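Manganese-containing pseudocatalase (Thermus thermophilus, PDB 2V8T) probably breaks down hydrogen peroxide to water and oxygen at a pair of manganese ions bound in each subunit. Local coordinates at residues 132-135 with 136-139. Numbering follows the deposited sequence.
Sequences HWNG and EYVF
Tyr-137 lies between Trp-133 and Asn-134, the residues four and three places before it, where a short 3-10 turn follows an extended stretch. Its ring presents an edge to the indole in a T-shaped pair, the planes at 76°, with CD2 3.4 Å from Trp-133 NE1. That N-H is bonded to Ser-38 of helix 36-49, whose first residue, Glu-36, is a manganese ligand. Asn-134 is modelled in two conformers; in the one described, ND2 sits over one face of the phenol, and CG, set between the backbone N and the carbonyl carbon (chi1 84°), brings OD1 to Glu-136 N at 2.8 Å, an Asx turn. The backbone closes the turn itself: Tyr-137 N donates to Asn-134 O (3.0 Å) and Val-138 N to Gly-135 O (3.1 Å). A water donates to His-132 O and to Tyr-137 OH (2.7 Å) and accepts from that ND2. The same hydroxyl bonds Glu-136 OE2 of a neighbouring subunit, whose own Tyr-137 OH meets this chain's Glu-136 OE2 in return. A phenylalanine in place of Tyr-137 would probably cost that carboxylate this hydrogen bond and the water one of its three partners. Ring edge and face thus serve the local turn, the hydroxyl the subunit interface.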
ATOM      1  N   HIS A 132      -6.960  -3.215   3.816  1.00  8.34           N
ATOM      2  CA  HIS A 132      -7.647  -3.994   2.816  1.00  7.76           C
ATOM      3  C   HIS A 132      -6.847  -5.236   2.457  1.00  7.95           C
ATOM      4  O   HIS A 132      -5.614  -5.224   2.397  1.00  9.50           O
ATOM      5  CB  HIS A 132      -7.957  -3.153   1.574  1.00  8.85           C
ATOM      6  CG  HIS A 132      -9.080  -2.171   1.788  1.00  9.60           C
ATOM      7  ND1 HIS A 132      -8.911  -0.896   2.219  1.00 12.15           N
ATOM      8  CD2 HIS A 132     -10.434  -2.348   1.671  1.00  9.76           C
ATOM      9  CE1 HIS A 132     -10.112  -0.320   2.295  1.00 12.12           C
ATOM     10  NE2 HIS A 132     -11.067  -1.168   1.960  1.00 10.93           N
ATOM     11  N   TRP A 133      -7.532  -6.322   2.179  1.00  7.60           N
ATOM     12  CA  TRP A 133      -6.874  -7.553   1.780  1.00  7.35           C
ATOM     13  C   TRP A 133      -6.045  -7.305   0.523  1.00  7.25           C
ATOM     14  O   TRP A 133      -6.452  -6.533  -0.346  1.00  8.56           O
ATOM     15  CB  TRP A 133      -7.945  -8.636   1.497  1.00  7.72           C
ATOM     16  CG  TRP A 133      -7.363  -9.992   1.259  1.00  7.67           C
ATOM     17  CD1 TRP A 133      -7.043 -10.904   2.224  1.00  8.27           C
ATOM     18  CD2 TRP A 133      -6.959 -10.577   0.018  1.00  7.55           C
ATOM     19  NE1 TRP A 133      -6.483 -12.017   1.662  1.00  8.09           N
ATOM     20  CE2 TRP A 133      -6.399 -11.843   0.306  1.00  7.21           C
ATOM     21  CE3 TRP A 133      -7.004 -10.151  -1.323  1.00  7.92           C
ATOM     22  CZ2 TRP A 133      -5.897 -12.675  -0.670  1.00  7.80           C
ATOM     23  CZ3 TRP A 133      -6.515 -10.978  -2.318  1.00  8.34           C
ATOM     24  CH2 TRP A 133      -5.959 -12.227  -1.987  1.00  7.83           C
ATOM     25  N   ASN A 134      -4.894  -7.965   0.395  1.00  7.37           N
ATOM     26  CA  ASN A 134      -4.043  -7.744  -0.728  1.00  8.78           C
ATOM     27  C   ASN A 134      -3.511  -9.056  -1.281  1.00  7.37           C
ATOM     28  O   ASN A 134      -3.279 -10.024  -0.567  1.00  7.85           O
ATOM     29  CB  ASN A 134      -3.091  -6.646  -0.745  0.62 10.70           C
ATOM     30  CG  ASN A 134      -1.879  -7.044  -0.056  0.62 13.54           C
ATOM     31  OD1 ASN A 134      -1.038  -7.700  -0.626  0.62 17.61           O
ATOM     32  ND2 ASN A 134      -1.746  -6.694   1.197  0.62 19.63           N
ATOM     33  N   GLY A 135      -3.294  -9.056  -2.600  1.00  7.33           N
ATOM     34  CA  GLY A 135      -2.829 -10.246  -3.291  1.00  7.77           C
ATOM     35  C   GLY A 135      -1.496 -10.770  -2.919  1.00  8.45           C
ATOM     36  O   GLY A 135      -1.163 -11.913  -3.244  1.00 10.28           O
ATOM     37  N   GLU A 136      -0.679  -9.984  -2.207  1.00  8.76           N
ATOM     38  CA  GLU A 136       0.584 -10.498  -1.722  1.00 11.05           C
ATOM     39  C   GLU A 136       0.423 -11.425  -0.510  1.00  9.49           C
ATOM     40  O   GLU A 136       1.380 -12.016  -0.036  1.00 11.95           O
ATOM     41  CB  GLU A 136       1.580  -9.417  -1.478  0.60 11.65           C
ATOM     42  CG  GLU A 136       2.951 -10.210  -1.911  0.60 13.84           C
ATOM     43  CD  GLU A 136       4.147  -9.335  -1.882  0.60 12.59           C
ATOM     44  OE1 GLU A 136       5.205  -9.724  -2.171  0.60 14.80           O
ATOM     45  OE2 GLU A 136       4.006  -8.112  -1.558  0.60 12.69           O
ATOM     46  N   TYR A 137      -0.801 -11.584  -0.038  1.00  8.05           N
ATOM     47  CA  TYR A 137      -1.139 -12.599   0.968  1.00  8.43           C
ATOM     48  C   TYR A 137      -1.197 -14.004   0.353  1.00  8.17           C
ATOM     49  O   TYR A 137      -1.360 -14.979   1.105  1.00  9.66           O
ATOM     50  CB  TYR A 137      -2.422 -12.285   1.670  1.00  8.54           C
ATOM     51  CG  TYR A 137      -2.447 -11.019   2.513  1.00  8.66           C
ATOM     52  CD1 TYR A 137      -1.345 -10.428   3.068  1.00 12.77           C
ATOM     53  CD2 TYR A 137      -3.671 -10.452   2.819  1.00  9.19           C
ATOM     54  CE1 TYR A 137      -1.487  -9.303   3.903  1.00 14.60           C
ATOM     55  CE2 TYR A 137      -3.850  -9.376   3.643  1.00  9.66           C
ATOM     56  CZ  TYR A 137      -2.769  -8.792   4.167  1.00 11.48           C
ATOM     57  OH  TYR A 137      -2.904  -7.667   4.986  1.00 14.58           O
ATOM     58  N   VAL A 138      -1.092 -14.105  -0.991  1.00  7.71           N
ATOM     59  CA  VAL A 138      -1.113 -15.392  -1.711  1.00  7.25           C
ATOM     60  C   VAL A 138       0.316 -15.840  -1.972  1.00  6.80           C
ATOM     61  O   VAL A 138       1.148 -15.061  -2.434  1.00  7.83           O
ATOM     62  CB  VAL A 138      -1.920 -15.254  -2.994  1.00  7.56           C
ATOM     63  CG1 VAL A 138      -1.774 -16.469  -3.900  1.00  8.28           C
ATOM     64  CG2 VAL A 138      -3.400 -15.018  -2.649  1.00  9.44           C
ATOM     65  N   PHE A 139       0.538 -17.126  -1.727  1.00  6.80           N
ATOM     66  CA  PHE A 139       1.802 -17.819  -2.009  1.00  6.72           C
ATOM     67  C   PHE A 139       1.480 -18.932  -3.013  1.00  6.62           C
ATOM     68  O   PHE A 139       0.741 -19.867  -2.701  1.00  7.84           O
ATOM     69  CB  PHE A 139       2.356 -18.425  -0.705  1.00  7.01           C
ATOM     70  CG  PHE A 139       3.667 -19.109  -0.904  1.00  6.90           C
ATOM     71  CD1 PHE A 139       4.825 -18.357  -0.929  1.00  8.15           C
ATOM     72  CD2 PHE A 139       3.776 -20.489  -1.052  1.00  8.13           C
ATOM     73  CE1 PHE A 139       6.066 -18.968  -1.121  1.00  9.05           C
ATOM     74  CE2 PHE A 139       4.976 -21.098  -1.230  1.00  8.75           C
ATOM     75  CZ  PHE A 139       6.123 -20.344  -1.247  1.00  8.55           C
TER
HETATM   76  O   HOH W   1      -3.317  -5.391   3.644  1.00 23.67           O